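PDB 7DIE: ferritin, which takes up Fe2+ through B-channels, carries atypical ferroxidase centres and assembles into a 24-subunit ferritin shell. Local coordinates for the interface of chains A and B and the interface of chains A and C. Coordinates in Å, arbitrary orientation; residue numbers count along the deposited sequence, not the author numbering. Chains: chain A/B/C, Ferritin.

Chain A meets two neighbours here. Contact 1 joins the short C-terminal helix 156-164 of A to the same helix of B, to the end of B helix 122-150 and to the loop between them, in an interface that is not an exact two-fold. Contacts 2 and 3 belong to the two-fold symmetric interface with C, their C-alpha centres about 7 Å apart. Helix 10-39 of A serves both, and A:Thr35 is common to them, meeting helix 43-70 of C and the segment that follows it. The C-alpha centre of contact 1 lies about 19 Å from that of contact 2 and about 24 Å from that of contact 3.

Contact 1: the interface of chains A and B. Residues chain A 157-158, 161; chain B 148, 154, 158-159, 161-162.
A:Ile157 pushes its whole side chain against chain B, into a hollow lined by B:Val154, B:Asn158, B:Ile159, B:Ile162 and the backbone of B:Tyr148. Helix 156-164 of one subunit thus packs on its counterpart in the next, as the C-terminal helices of ferritins do around the four-fold axes. With CG1 beside the backbone N (chi1 -66°) and the chain extended beyond it, the two branches divide the work. The CD1 methyl goes deepest: it lies 3.7 Å from CG1 of B:Val154, whose side chain it meets at about a right angle, and it also touches CB of B:Tyr148. CG2 rests on the B helix, 3.8 Å from CB of B:Ile162 and 3.5 Å from the carbonyl O of B:Asn158. In all, 84 Å² of A:Ile157 is hidden by B.

One turn further on, A:Asn161 crosses B:Ile162 at a slant and touches it with the amide nitrogen, ND2 lying 3.5 Å from CD1 of B:Ile162. Behind this, B:Ile162 CD1 sits over one face of the B:Tyr148 ring, near its rim, so the tyrosine backs the isoleucine that receives A.

Contact is looser where the two Asn158 side chains face each other. A:Asn158 loses a mere 2 Å² to B, and the two amide planes stand 89° apart, as a quarter-turn between subunits would place them. Their amide oxygens, A:Asn158 OD1 and B:Asn158 OD1, come no nearer than 3.9 Å.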
loop_
_atom_site.group_PDB
_atom_site.type_symbol
_atom_site.label_atom_id
_atom_site.label_comp_id
_atom_site.label_asym_id
_atom_site.label_seq_id
_atom_site.Cartn_x
_atom_site.Cartn_y
_atom_site.Cartn_z
ATOM N N ILE A 157 -2.224 -13.321 47.619
ATOM C CA ILE A 157 -2.528 -12.463 46.481
ATOM C C ILE A 157 -1.319 -11.603 46.118
ATOM O O ILE A 157 -1.004 -11.430 44.932
ATOM C CB ILE A 157 -3.786 -11.628 46.773
ATOM C CG1 ILE A 157 -5.010 -12.554 46.882
ATOM C CG2 ILE A 157 -4.025 -10.614 45.664
ATOM C CD1 ILE A 157 -6.306 -11.800 47.170
ATOM N N ASN A 158 -0.595 -11.107 47.085
ATOM C CA ASN A 158 0.586 -10.335 46.820
ATOM C C ASN A 158 1.588 -11.174 46.017
ATOM O O ASN A 158 2.107 -10.744 45.045
ATOM C CB ASN A 158 1.283 -9.919 48.113
ATOM C CG ASN A 158 0.467 -8.996 48.987
ATOM O OD1 ASN A 158 -0.286 -8.168 48.533
ATOM N ND2 ASN A 158 0.690 -9.108 50.244
ATOM N N ASN A 161 0.317 -11.845 42.470
ATOM C CA ASN A 161 0.392 -10.664 41.677
ATOM C C ASN A 161 1.785 -10.347 41.175
ATOM O O ASN A 161 1.953 -10.072 40.042
ATOM C CB ASN A 161 -0.145 -9.452 42.433
ATOM C CG ASN A 161 -1.641 -9.373 42.431
ATOM O OD1 ASN A 161 -2.203 -8.698 43.224
ATOM N ND2 ASN A 161 -2.262 -10.045 41.554
ATOM N N TYR B 148 -8.707 -16.942 46.324
ATOM C CA TYR B 148 -8.284 -15.570 46.614
ATOM C C TYR B 148 -9.068 -14.994 47.783
ATOM O O TYR B 148 -8.487 -14.395 48.694
ATOM C CB TYR B 148 -8.462 -14.656 45.399
ATOM C CG TYR B 148 -7.748 -15.107 44.148
ATOM C CD1 TYR B 148 -6.572 -15.823 44.223
ATOM C CD2 TYR B 148 -8.277 -14.821 42.890
ATOM C CE1 TYR B 148 -5.922 -16.238 43.082
ATOM C CE2 TYR B 148 -7.634 -15.236 41.742
ATOM C CZ TYR B 148 -6.458 -15.937 41.848
ATOM O OH TYR B 148 -5.811 -16.358 40.713
ATOM N N VAL B 154 -5.990 -11.096 53.420
ATOM C CA VAL B 154 -6.186 -10.328 52.190
ATOM C C VAL B 154 -7.223 -9.255 52.483
ATOM O O VAL B 154 -8.060 -9.408 53.379
ATOM C CB VAL B 154 -6.624 -11.216 51.002
ATOM C CG1 VAL B 154 -5.621 -12.347 50.769
ATOM C CG2 VAL B 154 -7.990 -11.789 51.243
ATOM N N ASN B 158 -6.921 -6.143 47.488
ATOM C CA ASN B 158 -6.175 -7.265 46.993
ATOM C C ASN B 158 -7.081 -8.155 46.133
ATOM O O ASN B 158 -6.737 -8.528 45.064
ATOM C CB ASN B 158 -5.646 -8.130 48.134
ATOM C CG ASN B 158 -4.651 -7.432 49.031
ATOM O OD1 ASN B 158 -3.866 -6.613 48.617
ATOM N ND2 ASN B 158 -4.651 -7.831 50.249
ATOM N N ILE B 159 -8.244 -8.484 46.662
ATOM C CA ILE B 159 -9.188 -9.345 45.952
ATOM C C ILE B 159 -9.578 -8.713 44.628
ATOM O O ILE B 159 -9.556 -9.364 43.574
ATOM C CB ILE B 159 -10.425 -9.608 46.834
ATOM C CG1 ILE B 159 -10.055 -10.503 48.021
ATOM C CG2 ILE B 159 -11.587 -10.196 46.014
ATOM C CD1 ILE B 159 -11.132 -10.505 49.107
ATOM N N ASN B 161 -8.062 -6.410 42.872
ATOM C CA ASN B 161 -6.955 -6.358 41.977
ATOM C C ASN B 161 -6.682 -7.662 41.259
ATOM O O ASN B 161 -6.508 -7.666 40.094
ATOM C CB ASN B 161 -5.681 -5.916 42.692
ATOM C CG ASN B 161 -5.604 -4.434 42.894
ATOM O OD1 ASN B 161 -4.862 -3.979 43.696
ATOM N ND2 ASN B 161 -6.351 -3.705 42.175
ATOM N N ILE B 162 -6.626 -8.761 41.971
ATOM C CA ILE B 162 -6.267 -10.020 41.317
ATOM C C ILE B 162 -7.432 -10.549 40.478
ATOM O O ILE B 162 -7.228 -11.107 39.393
ATOM C CB ILE B 162 -5.767 -11.062 42.342
ATOM C CG1 ILE B 162 -5.122 -12.250 41.612
ATOM C CG2 ILE B 162 -6.881 -11.548 43.255
ATOM C CD1 ILE B 162 -4.074 -12.958 42.427
#

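Contact 2: the interface of chains A and C. Residues chain A 34-35, 38, 46, 50; chain C 69.
This is a part of the two-fold symmetric dimer interface of the ferritin shell, a largely apolar knob-in-groove contact that joins A to C and recurs with the chains exchanged. C:Met69 is the knob, with 71 Å² hidden by A. It reaches into a groove walled by A:Ala34, A:Thr35 and A:Lys38 on one helix and by A:Ala46 and A:Val50 on the next.

The methionine is straight as far as its sulfur, then turns at the last torsion (chi3 46°). This bend carries the terminal methyl CE of C:Met69 to CB of A:Ala46, at 3.6 Å. The sulfur faces two apolar groups that lie to one side of it, SD of C:Met69 being 4.0 Å from CG2 of A:Val50 and nearly as close to the A:Ala34 methyl. Nearer the C backbone, CG of C:Met69 passes the A:Thr35 methyl CG2 at 4.0 Å, the two side chains at about a right angle.

A:Lys38 closes the groove at the backbone end of the methionine. Its chain bends at chi2 (64°), and the apolar stem crosses C:Met69, CG of A:Lys38 lying 3.5 Å from the carbonyl O of C:Met69. Here the lysine serves through its methylenes.

Within the fold, the groove lies where helices 10-39 and 43-70 of A run side by side near their connecting turn, and the knob comes from the end of helix 43-70 of C.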
loop_
_atom_site.group_PDB
_atom_site.type_symbol
_atom_site.label_atom_id
_atom_site.label_comp_id
_atom_site.label_asym_id
_atom_site.label_seq_id
_atom_site.Cartn_x
_atom_site.Cartn_y
_atom_site.Cartn_z
ATOM N N ALA A 34 5.696 -27.108 39.849
ATOM C CA ALA A 34 4.537 -26.446 39.255
ATOM C C ALA A 34 3.239 -27.076 39.756
ATOM O O ALA A 34 2.314 -26.370 40.158
ATOM C CB ALA A 34 4.619 -26.500 37.728
ATOM N N THR A 35 3.160 -28.416 39.759
ATOM C CA THR A 35 1.927 -29.058 40.221
ATOM C C THR A 35 1.723 -28.861 41.720
ATOM O O THR A 35 0.591 -28.672 42.180
ATOM C CB THR A 35 1.910 -30.551 39.853
ATOM O OG1 THR A 35 2.923 -31.274 40.581
ATOM C CG2 THR A 35 2.143 -30.727 38.339
ATOM N N LYS A 38 0.504 -25.204 42.222
ATOM C CA LYS A 38 -0.892 -25.051 41.821
ATOM C C LYS A 38 -1.829 -25.631 42.876
ATOM O O LYS A 38 -2.840 -25.012 43.240
ATOM C CB LYS A 38 -1.122 -25.738 40.471
ATOM C CG LYS A 38 -2.579 -25.652 39.972
ATOM C CD LYS A 38 -2.977 -24.218 39.708
ATOM C CE LYS A 38 -4.445 -24.105 39.271
ATOM N NZ LYS A 38 -4.902 -22.667 39.259
ATOM N N ALA A 46 2.919 -21.490 39.832
ATOM C CA ALA A 46 2.932 -22.723 39.044
ATOM C C ALA A 46 3.357 -22.449 37.602
ATOM O O ALA A 46 4.179 -23.175 37.033
ATOM C CB ALA A 46 1.545 -23.373 39.085
ATOM N N VAL A 50 6.557 -23.752 35.299
ATOM C CA VAL A 50 6.457 -24.328 33.959
ATOM C C VAL A 50 7.395 -23.596 33.007
ATOM O O VAL A 50 8.065 -24.213 32.168
ATOM C CB VAL A 50 5.002 -24.293 33.454
ATOM C CG1 VAL A 50 4.966 -24.687 31.982
ATOM C CG2 VAL A 50 4.137 -25.252 34.266
ATOM N N MET C 69 -2.311 -30.050 36.534
ATOM C CA MET C 69 -2.545 -28.789 37.233
ATOM C C MET C 69 -4.014 -28.385 37.179
ATOM O O MET C 69 -4.541 -27.830 38.148
ATOM C CB MET C 69 -1.669 -27.673 36.643
ATOM C CG MET C 69 -0.190 -27.814 36.993
ATOM S SD MET C 69 0.822 -26.560 36.155
ATOM C CE MET C 69 -0.107 -25.080 36.427
#

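Contact 3: the interface of chains A and C. Residues chain A 32, 35-36; chain C 65, 73-76.
The hydroxyl OG1 of A:Thr35 is gripped from both chains: it accepts the backbone N-H of C:Leu75 at 3.0 Å and donates to the carbonyl O of A:His32 at 2.7 Å. The second bond lies in the carbonyl plane on a lone pair, and it ties the hydroxyl back to its own helix 10-39. OG1 sits between the backbone N and the carbonyl carbon (chi1 67°), which turns it towards both partners while the methyl CG2 faces C:Val65 and CB of C:Leu75.

C:Leu75 is held at its other polar atom too. ND1 of A:His32 donates to the carbonyl O of C:Leu75 at 2.6 Å, a nearly straight bond of 169° at the hydrogen. The oxygen lies at the edge of the imidazole, close to its plane, and the nitrogen approaches almost head-on to the carbonyl. One face of the ring carries CG2 of A:Val36, a neighbour from its own helix that should limit its rotation. N-H and C=O of one loop residue are thus both read by helix 10-39, fastening the segment after helix 43-70 of C across the dimer.

Water 1 adds a further bridge between the carbonyl oxygens of A:Thr35 and C:Ser73. C:Ile74 packs its two branches on A: CG2 lies 3.6 Å from CE1 of A:His32, and the CD1 methyl rests 3.5 Å from the carbonyl O of A:Thr35.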
loop_
_atom_site.group_PDB
_atom_site.type_symbol
_atom_site.label_atom_id
_atom_site.label_comp_id
_atom_site.label_asym_id
_atom_site.label_seq_id
_atom_site.Cartn_x
_atom_site.Cartn_y
_atom_site.Cartn_z
ATOM N N HIS A 32 7.505 -30.753 38.622
ATOM C CA HIS A 32 6.902 -31.229 39.868
ATOM C C HIS A 32 6.429 -30.057 40.727
ATOM O O HIS A 32 5.272 -30.020 41.180
ATOM C CB HIS A 32 7.913 -32.098 40.632
ATOM C CG HIS A 32 7.480 -32.450 42.022
ATOM N ND1 HIS A 32 6.430 -33.311 42.287
ATOM C CD2 HIS A 32 7.952 -32.051 43.228
ATOM C CE1 HIS A 32 6.276 -33.421 43.595
ATOM N NE2 HIS A 32 7.193 -32.679 44.189
ATOM N N THR A 35 3.160 -28.416 39.759
ATOM C CA THR A 35 1.927 -29.058 40.221
ATOM C C THR A 35 1.723 -28.861 41.720
ATOM O O THR A 35 0.591 -28.672 42.180
ATOM C CB THR A 35 1.910 -30.551 39.853
ATOM O OG1 THR A 35 2.923 -31.274 40.581
ATOM C CG2 THR A 35 2.143 -30.727 38.339
ATOM N N VAL A 36 2.804 -28.874 42.501
ATOM C CA VAL A 36 2.669 -28.627 43.936
ATOM C C VAL A 36 2.172 -27.207 44.182
ATOM O O VAL A 36 1.225 -26.981 44.951
ATOM C CB VAL A 36 4.008 -28.881 44.650
ATOM C CG1 VAL A 36 3.894 -28.450 46.123
ATOM C CG2 VAL A 36 4.403 -30.369 44.505
ATOM N N VAL C 65 1.281 -32.364 32.086
ATOM C CA VAL C 65 1.424 -31.549 33.295
ATOM C C VAL C 65 0.368 -30.445 33.346
ATOM O O VAL C 65 -0.099 -30.077 34.433
ATOM C CB VAL C 65 2.867 -31.004 33.408
ATOM C CG1 VAL C 65 3.172 -29.991 32.323
ATOM C CG2 VAL C 65 3.101 -30.386 34.793
ATOM N N SER C 73 -3.657 -32.069 40.702
ATOM C CA SER C 73 -2.948 -33.314 40.987
ATOM C C SER C 73 -1.440 -33.146 40.806
ATOM O O SER C 73 -0.972 -32.209 40.154
ATOM C CB SER C 73 -3.484 -34.452 40.114
ATOM O OG SER C 73 -4.881 -34.555 40.332
ATOM N N ILE C 74 -0.681 -34.067 41.414
ATOM C CA ILE C 74 0.762 -33.907 41.601
ATOM C C ILE C 74 1.516 -34.786 40.617
ATOM O O ILE C 74 1.282 -35.999 40.539
ATOM C CB ILE C 74 1.189 -34.243 43.042
ATOM C CG1 ILE C 74 0.476 -33.334 44.043
ATOM C CG2 ILE C 74 2.726 -34.137 43.191
ATOM C CD1 ILE C 74 0.477 -31.869 43.666
ATOM N N LEU C 75 2.457 -34.184 39.900
ATOM C CA LEU C 75 3.328 -34.915 38.989
ATOM C C LEU C 75 4.567 -35.398 39.741
ATOM O O LEU C 75 5.265 -34.603 40.378
ATOM C CB LEU C 75 3.744 -34.022 37.818
ATOM C CG LEU C 75 4.812 -34.591 36.878
ATOM C CD1 LEU C 75 4.307 -35.849 36.167
ATOM C CD2 LEU C 75 5.213 -33.508 35.862
ATOM N N LYS C 76 4.841 -36.692 39.665
ATOM C CA LYS C 76 6.028 -37.250 40.300
ATOM C C LYS C 76 6.922 -37.861 39.231
ATOM O O LYS C 76 6.517 -38.804 38.547
ATOM C CB LYS C 76 5.642 -38.289 41.355
ATOM C CG LYS C 76 4.518 -37.822 42.288
ATOM C CD LYS C 76 3.406 -38.872 42.392
ATOM C CE LYS C 76 2.231 -38.391 43.250
ATOM N NZ LYS C 76 1.574 -39.508 43.998
HETATM O O HOH W 1 -1.544 -29.398 40.423
#